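Local coordinates for capsular polysaccharide export system protein KpsC (Thermosulfurimonas dismutans, PDB 6MGD), which probably acts as a beta-2,7-Kdo transferase of the GT-B class, helping to build the glycolipid anchor of Gram-negative bacterial capsules, at residues Arg68-Phe73 against Ile94-Asp99; Val90-Gly95 against Leu295-Tyr300. All coordinates share one frame; numbering follows the deposited sequence.

Interaction 1: Arg68-Phe73 against Ile94-Asp99; sequences RLEDGF and IGIYYD
R68 and I96 mark the nearest backbone approach, with CA of R68 and CA of I96 6.1 Å apart, and the touching parts run 46° apart, so the I94-D99 loop passes over the end of strand 64-71 at an angle instead of pairing with it. The strand belongs to the mixed sheet of the first of two Rossmann-like domains expected in a GT-B glycosyltransferase. The other domain lies close by: Y98 touches helix 166-169, and F73 stacks on F264. At the R68 end the aliphatic stem lies along the loop backbone, its CB 3.2 Å from G95 O, while NH1 of R68 is held by a salt bridge to E54. I96 points CD1 at the strand, where it sits 3.7 Å from L69 O and also touches CB of E70. Y97 carries the aromatic part of the contact. Its CG lies between the backbone N and the carbonyl carbon (chi1 61°), which turns the ring toward the end of the strand. There F73 meets it in an edge-to-face stack, ring centroids of F73 and Y97 4.8 Å apart and planes at 77°. CE1 of F73 stands over the centre of the Y97 ring, 3.6 Å from its CE2. Y98 CD2 lies over the opposite face near the rim, so the Y97 ring is flanked on both faces. E70 crosses Y97 at about a right angle, its CG 3.3 Å from Y97 OH. The chain of E70 then bends at chi2 and leaves OE2 3.9 Å from CE2 of Y98, whose hydroxyl is bonded to S51. The other carboxylate oxygen turns back on its own strand: E70 OE1 accepts a nearly straight bond from D71 N at 2.9 Å, on its anti side and tilted somewhat out of the carboxylate plane.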
ATOM      1  N   ARG A  68      10.759  -8.689  -3.453  1.00 50.08           N
ATOM      2  CA  ARG A  68      10.619  -7.557  -2.547  1.00 50.69           C
ATOM      3  C   ARG A  68       9.339  -7.729  -1.738  1.00 49.40           C
ATOM      4  O   ARG A  68       8.239  -7.735  -2.300  1.00 48.25           O
ATOM      5  CB  ARG A  68      10.626  -6.240  -3.324  1.00 52.41           C
ATOM      6  CG  ARG A  68      11.985  -5.939  -3.947  1.00 54.09           C
ATOM      7  CD  ARG A  68      11.974  -4.713  -4.842  1.00 57.19           C
ATOM      8  NE  ARG A  68      13.331  -4.318  -5.217  1.00 61.13           N
ATOM      9  CZ  ARG A  68      14.019  -4.848  -6.225  1.00 63.00           C
ATOM     10  NH1 ARG A  68      15.247  -4.422  -6.481  1.00 64.20           N
ATOM     11  NH2 ARG A  68      13.485  -5.800  -6.976  1.00 64.98           N
ATOM     12  N   LEU A  69       9.488  -7.882  -0.427  1.00 49.48           N
ATOM     13  CA  LEU A  69       8.380  -8.170   0.470  1.00 51.18           C
ATOM     14  C   LEU A  69       7.860  -6.897   1.127  1.00 53.20           C
ATOM     15  O   LEU A  69       8.564  -5.891   1.244  1.00 53.19           O
ATOM     16  CB  LEU A  69       8.799  -9.177   1.545  1.00 50.79           C
ATOM     17  CG  LEU A  69       9.353 -10.516   1.055  1.00 49.64           C
ATOM     18  CD1 LEU A  69       9.665 -11.432   2.225  1.00 51.40           C
ATOM     19  CD2 LEU A  69       8.381 -11.185   0.101  1.00 49.55           C
ATOM     20  N   GLU A  70       6.607  -6.964   1.568  1.00 54.49           N
ATOM     21  CA  GLU A  70       5.944  -5.867   2.258  1.00 56.34           C
ATOM     22  C   GLU A  70       4.655  -6.408   2.860  1.00 59.27           C
ATOM     23  O   GLU A  70       4.133  -7.438   2.420  1.00 59.55           O
ATOM     24  CB  GLU A  70       5.663  -4.692   1.310  1.00 56.35           C
ATOM     25  CG  GLU A  70       5.232  -3.400   1.989  1.00 59.17           C
ATOM     26  CD  GLU A  70       6.111  -3.032   3.169  1.00 61.34           C
ATOM     27  OE1 GLU A  70       5.735  -3.358   4.317  1.00 63.66           O
ATOM     28  OE2 GLU A  70       7.179  -2.423   2.951  1.00 61.22           O
ATOM     29  N   ASP A  71       4.158  -5.713   3.881  1.00 58.66           N
ATOM     30  CA  ASP A  71       2.907  -6.110   4.510  1.00 60.87           C
ATOM     31  C   ASP A  71       1.760  -6.040   3.510  1.00 59.31           C
ATOM     32  O   ASP A  71       1.793  -5.277   2.540  1.00 56.70           O
ATOM     33  CB  ASP A  71       2.609  -5.219   5.718  1.00 65.45           C
ATOM     34  CG  ASP A  71       3.593  -5.428   6.852  1.00 66.95           C
ATOM     35  OD1 ASP A  71       4.044  -6.577   7.047  1.00 67.18           O
ATOM     36  OD2 ASP A  71       3.918  -4.443   7.549  1.00 68.63           O
ATOM     37  N   GLY A  72       0.736  -6.851   3.752  1.00 58.69           N
ATOM     38  CA  GLY A  72      -0.416  -6.891   2.881  1.00 60.06           C
ATOM     39  C   GLY A  72      -1.252  -5.629   2.982  1.00 62.29           C
ATOM     40  O   GLY A  72      -0.956  -4.691   3.722  1.00 62.92           O
ATOM     41  N   PHE A  73      -2.332  -5.615   2.204  1.00 64.09           N
ATOM     42  CA  PHE A  73      -3.257  -4.490   2.224  1.00 66.95           C
ATOM     43  C   PHE A  73      -4.419  -4.695   3.187  1.00 71.95           C
ATOM     44  O   PHE A  73      -4.859  -3.730   3.821  1.00 74.79           O
ATOM     45  CB  PHE A  73      -3.802  -4.231   0.817  1.00 67.00           C
ATOM     46  CG  PHE A  73      -2.763  -3.785  -0.167  1.00 63.46           C
ATOM     47  CD1 PHE A  73      -1.733  -2.943   0.223  1.00 61.59           C
ATOM     48  CD2 PHE A  73      -2.812  -4.207  -1.486  1.00 62.81           C
ATOM     49  CE1 PHE A  73      -0.772  -2.529  -0.686  1.00 59.20           C
ATOM     50  CE2 PHE A  73      -1.857  -3.798  -2.398  1.00 60.51           C
ATOM     51  CZ  PHE A  73      -0.836  -2.957  -1.998  1.00 58.73           C
ATOM     52  N   ILE A  94       9.240  -8.512  -9.320  1.00 58.22           N
ATOM     53  CA  ILE A  94       9.692  -7.549 -10.314  1.00 58.88           C
ATOM     54  C   ILE A  94      10.084  -6.226  -9.663  1.00 59.71           C
ATOM     55  O   ILE A  94      11.134  -5.658  -9.971  1.00 61.87           O
ATOM     56  CB  ILE A  94       8.615  -7.336 -11.402  1.00 58.46           C
ATOM     57  CG1 ILE A  94       8.347  -8.647 -12.144  1.00 59.31           C
ATOM     58  CG2 ILE A  94       9.033  -6.245 -12.370  1.00 60.45           C
ATOM     59  CD1 ILE A  94       7.314  -8.531 -13.246  1.00 60.11           C
ATOM     60  N   GLY A  95       9.247  -5.723  -8.759  1.00 55.95           N
ATOM     61  CA  GLY A  95       9.530  -4.501  -8.034  1.00 56.61           C
ATOM     62  C   GLY A  95       8.799  -4.454  -6.708  1.00 58.96           C
ATOM     63  O   GLY A  95       8.927  -5.372  -5.892  1.00 55.40           O
ATOM     64  N   ILE A  96       8.035  -3.387  -6.475  1.00 57.64           N
ATOM     65  CA  ILE A  96       7.175  -3.297  -5.304  1.00 56.63           C
ATOM     66  C   ILE A  96       6.114  -2.246  -5.595  1.00 55.01           C
ATOM     67  O   ILE A  96       6.324  -1.341  -6.408  1.00 56.24           O
ATOM     68  CB  ILE A  96       7.989  -2.980  -4.023  1.00 58.52           C
ATOM     69  CG1 ILE A  96       7.174  -3.320  -2.773  1.00 57.76           C
ATOM     70  CG2 ILE A  96       8.434  -1.531  -4.002  1.00 60.97           C
ATOM     71  CD1 ILE A  96       8.015  -3.496  -1.534  1.00 59.68           C
ATOM     72  N   TYR A  97       4.963  -2.373  -4.931  1.00 53.37           N
ATOM     73  CA  TYR A  97       3.778  -1.631  -5.355  1.00 52.86           C
ATOM     74  C   TYR A  97       3.960  -0.124  -5.204  1.00 53.99           C
ATOM     75  O   TYR A  97       3.471   0.646  -6.039  1.00 52.97           O
ATOM     76  CB  TYR A  97       2.547  -2.112  -4.580  1.00 52.51           C
ATOM     77  CG  TYR A  97       2.617  -1.933  -3.077  1.00 51.36           C
ATOM     78  CD1 TYR A  97       3.071  -2.958  -2.254  1.00 51.75           C
ATOM     79  CD2 TYR A  97       2.212  -0.746  -2.480  1.00 52.42           C
ATOM     80  CE1 TYR A  97       3.132  -2.799  -0.881  1.00 53.25           C
ATOM     81  CE2 TYR A  97       2.270  -0.577  -1.109  1.00 53.96           C
ATOM     82  CZ  TYR A  97       2.729  -1.604  -0.315  1.00 54.41           C
ATOM     83  OH  TYR A  97       2.783  -1.434   1.052  1.00 56.36           O
ATOM     84  N   TYR A  98       4.654   0.322  -4.159  1.00 54.13           N
ATOM     85  CA  TYR A  98       4.777   1.754  -3.915  1.00 56.06           C
ATOM     86  C   TYR A  98       5.913   2.397  -4.700  1.00 57.69           C
ATOM     87  O   TYR A  98       6.079   3.618  -4.627  1.00 59.09           O
ATOM     88  CB  TYR A  98       4.954   2.036  -2.416  1.00 57.55           C
ATOM     89  CG  TYR A  98       6.158   1.378  -1.777  1.00 58.39           C
ATOM     90  CD1 TYR A  98       7.439   1.891  -1.964  1.00 59.78           C
ATOM     91  CD2 TYR A  98       6.010   0.262  -0.964  1.00 57.84           C
ATOM     92  CE1 TYR A  98       8.536   1.298  -1.380  1.00 61.15           C
ATOM     93  CE2 TYR A  98       7.103  -0.337  -0.371  1.00 59.19           C
ATOM     94  CZ  TYR A  98       8.364   0.186  -0.585  1.00 60.85           C
ATOM     95  OH  TYR A  98       9.456  -0.403   0.003  1.00 62.47           O
ATOM     96  N   ASP A  99       6.694   1.614  -5.439  1.00 59.71           N
ATOM     97  CA  ASP A  99       7.793   2.145  -6.242  1.00 60.84           C
ATOM     98  C   ASP A  99       7.250   2.442  -7.633  1.00 62.06           C
ATOM     99  O   ASP A  99       7.107   1.540  -8.463  1.00 63.26           O
ATOM    100  CB  ASP A  99       8.956   1.159  -6.286  1.00 61.57           C
ATOM    101  CG  ASP A  99      10.262   1.812  -6.690  1.00 63.53           C
ATOM    102  OD1 ASP A  99      10.239   2.745  -7.521  1.00 61.91           O
ATOM    103  OD2 ASP A  99      11.317   1.391  -6.170  1.00 64.50           O
TER

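Interaction 2: Val90-Gly95 against Leu295-Tyr300; sequences VADPIG and LLYPMY
D92 meets Y297 with nearly its whole side chain. CG stands anti to the backbone N (chi1 -167°), which sends the carboxylate past the end of the tyrosine. CB already lies 3.3 Å from Y297 OH, and CG also touches this hydroxyl. At the tip, OD2 accepts the Y297 hydroxyl proton, OD2 to OH 2.7 Å, through its anti lone pair. The carboxylate approaches near the plane of the ring, at its edge, yet the two planes are 78° apart. OD2 takes a second bond from the backbone N of Y105, at the start of helix 105-112. OD1 serves the loop that follows the strand: I94 N, 2.9 Å away, meets OD1 nearly in line with the C-O bond, defining an Asx turn. G95 N, 2.7 Å from OD1, comes from above the carboxylate plane, 58° out of it. With two donors on each oxygen, the carboxylate is fixed in rotation as well as in place. An alanine here would probably leave the buried Y297 hydroxyl without its acceptor and set the I94-G95 turn free to shift. This joint lies at the rim of the mixed sheet, where strand 298-300 returns late in the chain to become its outermost strand beside 88-92, in keeping with the GT-B habit of a C-terminal stretch crossing back to the first domain. V90 packs beside the tyrosine: its CG1 lies 3.4 Å from CE2 of Y297, oblique to the ring. The other branch, CG2, packs 3.9 Å from CB of P298. A91 takes a different partner, since the M299 chain bends at chi3 and brings its CE to 3.7 Å from CB of A91.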
ATOM      1  N   VAL A  90       2.908  -9.425   0.918  1.00 52.51           N
ATOM      2  CA  VAL A  90       3.126  -9.058  -0.476  1.00 51.91           C
ATOM      3  C   VAL A  90       4.508  -9.545  -0.892  1.00 53.02           C
ATOM      4  O   VAL A  90       5.507  -9.227  -0.236  1.00 53.55           O
ATOM      5  CB  VAL A  90       2.991  -7.538  -0.683  1.00 51.48           C
ATOM      6  CG1 VAL A  90       3.719  -7.106  -1.942  1.00 50.68           C
ATOM      7  CG2 VAL A  90       1.519  -7.138  -0.741  1.00 50.26           C
ATOM      8  N   ALA A  91       4.563 -10.317  -1.975  1.00 50.83           N
ATOM      9  CA  ALA A  91       5.818 -10.845  -2.511  1.00 51.76           C
ATOM     10  C   ALA A  91       5.886 -10.466  -3.985  1.00 51.01           C
ATOM     11  O   ALA A  91       5.237 -11.094  -4.826  1.00 49.89           O
ATOM     12  CB  ALA A  91       5.916 -12.355  -2.322  1.00 52.04           C
ATOM     13  N   ASP A  92       6.675  -9.441  -4.293  1.00 52.44           N
ATOM     14  CA  ASP A  92       6.763  -8.899  -5.643  1.00 52.75           C
ATOM     15  C   ASP A  92       8.093  -9.302  -6.268  1.00 54.93           C
ATOM     16  O   ASP A  92       9.153  -8.891  -5.770  1.00 55.08           O
ATOM     17  CB  ASP A  92       6.618  -7.376  -5.603  1.00 53.92           C
ATOM     18  CG  ASP A  92       6.395  -6.759  -6.977  1.00 54.49           C
ATOM     19  OD1 ASP A  92       7.082  -7.156  -7.942  1.00 54.69           O
ATOM     20  OD2 ASP A  92       5.530  -5.863  -7.086  1.00 53.71           O
ATOM     21  N   PRO A  93       8.099 -10.108  -7.334  1.00 55.10           N
ATOM     22  CA  PRO A  93       9.364 -10.539  -7.943  1.00 58.46           C
ATOM     23  C   PRO A  93       9.949  -9.577  -8.965  1.00 58.99           C
ATOM     24  O   PRO A  93      11.064  -9.824  -9.446  1.00 60.78           O
ATOM     25  CB  PRO A  93       8.972 -11.861  -8.618  1.00 57.14           C
ATOM     26  CG  PRO A  93       7.553 -11.641  -9.022  1.00 55.37           C
ATOM     27  CD  PRO A  93       6.937 -10.789  -7.932  1.00 54.61           C
ATOM     28  N   ILE A  94       9.240  -8.512  -9.320  1.00 58.22           N
ATOM     29  CA  ILE A  94       9.692  -7.549 -10.314  1.00 58.88           C
ATOM     30  C   ILE A  94      10.084  -6.226  -9.663  1.00 59.71           C
ATOM     31  O   ILE A  94      11.134  -5.658  -9.971  1.00 61.87           O
ATOM     32  CB  ILE A  94       8.615  -7.336 -11.402  1.00 58.46           C
ATOM     33  CG1 ILE A  94       8.347  -8.647 -12.144  1.00 59.31           C
ATOM     34  CG2 ILE A  94       9.033  -6.245 -12.370  1.00 60.45           C
ATOM     35  CD1 ILE A  94       7.314  -8.531 -13.246  1.00 60.11           C
ATOM     36  N   GLY A  95       9.247  -5.723  -8.759  1.00 55.95           N
ATOM     37  CA  GLY A  95       9.530  -4.501  -8.034  1.00 56.61           C
ATOM     38  C   GLY A  95       8.799  -4.454  -6.708  1.00 58.96           C
ATOM     39  O   GLY A  95       8.927  -5.372  -5.892  1.00 55.40           O
ATOM     40  N   LEU A 295      -6.894  -9.397  -4.330  1.00 46.42           N
ATOM     41  CA  LEU A 295      -7.172 -10.815  -4.538  1.00 49.34           C
ATOM     42  C   LEU A 295      -5.995 -11.590  -5.122  1.00 50.71           C
ATOM     43  O   LEU A 295      -5.705 -12.698  -4.660  1.00 49.51           O
ATOM     44  CB  LEU A 295      -8.399 -10.983  -5.442  1.00 52.12           C
ATOM     45  CG  LEU A 295      -9.775 -11.034  -4.762  1.00 55.43           C
ATOM     46  CD1 LEU A 295      -9.998  -9.857  -3.818  1.00 53.40           C
ATOM     47  CD2 LEU A 295     -10.884 -11.097  -5.803  1.00 58.47           C
ATOM     48  N   LEU A 296      -5.307 -11.041  -6.124  1.00 50.47           N
ATOM     49  CA  LEU A 296      -4.222 -11.747  -6.799  1.00 53.18           C
ATOM     50  C   LEU A 296      -2.838 -11.364  -6.289  1.00 51.16           C
ATOM     51  O   LEU A 296      -1.975 -12.235  -6.148  1.00 51.36           O
ATOM     52  CB  LEU A 296      -4.286 -11.490  -8.309  1.00 55.46           C
ATOM     53  CG  LEU A 296      -5.473 -12.080  -9.070  1.00 57.54           C
ATOM     54  CD1 LEU A 296      -5.527 -11.520 -10.482  1.00 58.37           C
ATOM     55  CD2 LEU A 296      -5.380 -13.594  -9.100  1.00 60.10           C
ATOM     56  N   TYR A 297      -2.611 -10.078  -6.005  1.00 53.33           N
ATOM     57  CA  TYR A 297      -1.259  -9.618  -5.687  1.00 50.32           C
ATOM     58  C   TYR A 297      -0.745 -10.155  -4.356  1.00 48.05           C
ATOM     59  O   TYR A 297       0.360 -10.723  -4.332  1.00 49.40           O
ATOM     60  CB  TYR A 297      -1.216  -8.088  -5.745  1.00 49.13           C
ATOM     61  CG  TYR A 297       0.145  -7.468  -5.535  1.00 49.25           C
ATOM     62  CD1 TYR A 297       1.220  -7.806  -6.352  1.00 51.26           C
ATOM     63  CD2 TYR A 297       0.346  -6.514  -4.545  1.00 48.41           C
ATOM     64  CE1 TYR A 297       2.465  -7.225  -6.172  1.00 50.58           C
ATOM     65  CE2 TYR A 297       1.584  -5.925  -4.361  1.00 49.05           C
ATOM     66  CZ  TYR A 297       2.640  -6.285  -5.175  1.00 49.92           C
ATOM     67  OH  TYR A 297       3.873  -5.703  -4.990  1.00 49.80           O
ATOM     68  N   PRO A 298      -1.452 -10.018  -3.232  1.00 47.67           N
ATOM     69  CA  PRO A 298      -0.882 -10.450  -1.955  1.00 46.51           C
ATOM     70  C   PRO A 298      -1.232 -11.893  -1.618  1.00 47.05           C
ATOM     71  O   PRO A 298      -2.228 -12.453  -2.080  1.00 47.25           O
ATOM     72  CB  PRO A 298      -1.526  -9.486  -0.943  1.00 44.14           C
ATOM     73  CG  PRO A 298      -2.662  -8.789  -1.692  1.00 42.46           C
ATOM     74  CD  PRO A 298      -2.795  -9.453  -3.027  1.00 44.13           C
ATOM     75  N   MET A 299      -0.375 -12.490  -0.797  1.00 46.33           N
ATOM     76  CA  MET A 299      -0.638 -13.804  -0.233  1.00 49.04           C
ATOM     77  C   MET A 299      -1.475 -13.670   1.035  1.00 47.00           C
ATOM     78  O   MET A 299      -1.519 -12.614   1.671  1.00 44.76           O
ATOM     79  CB  MET A 299       0.672 -14.536   0.075  1.00 51.33           C
ATOM     80  CG  MET A 299       1.512 -14.853  -1.148  1.00 53.57           C
ATOM     81  SD  MET A 299       3.107 -15.600  -0.745  1.00 56.59           S
ATOM     82  CE  MET A 299       3.879 -14.271   0.173  1.00 54.73           C
ATOM     83  N   TYR A 300      -2.153 -14.758   1.392  1.00 52.29           N
ATOM     84  CA  TYR A 300      -2.949 -14.808   2.613  1.00 49.43           C
ATOM     85  C   TYR A 300      -2.756 -16.165   3.271  1.00 51.41           C
ATOM     86  O   TYR A 300      -2.954 -17.201   2.629  1.00 53.37           O
ATOM     87  CB  TYR A 300      -4.438 -14.568   2.330  1.00 47.63           C
ATOM     88  CG  TYR A 300      -4.760 -13.217   1.725  1.00 46.24           C
ATOM     89  CD1 TYR A 300      -4.875 -13.059   0.349  1.00 46.48           C
ATOM     90  CD2 TYR A 300      -4.961 -12.102   2.531  1.00 45.21           C
ATOM     91  CE1 TYR A 300      -5.175 -11.828  -0.209  1.00 44.61           C
ATOM     92  CE2 TYR A 300      -5.261 -10.865   1.982  1.00 44.28           C
ATOM     93  CZ  TYR A 300      -5.366 -10.735   0.611  1.00 44.00           C
ATOM     94  OH  TYR A 300      -5.662  -9.506   0.059  1.00 42.13           O
TER

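From the N terminus, strand 64-71 comes first, and strand 88-92 returns antiparallel beside it, joined by backbone bonds of R68 with D92 and E70 with V90. Interaction 1 closes a short loop, with 20 residues between its segments. Interaction 2 opens on 90-95, at the far end of that loop and running into its closing segment, and closes only after 199 further residues, which include the whole second, parallel sheet. The two closures therefore cross, overlapping at I94 and G95. Interaction 1 ties the loop before helix 105-112 to the sheet; interaction 2 ties Y297 and strand 298-300, which follow helix 286-296, to strand 88-92. Y97 and Y297, one from each, touch where the contacts meet.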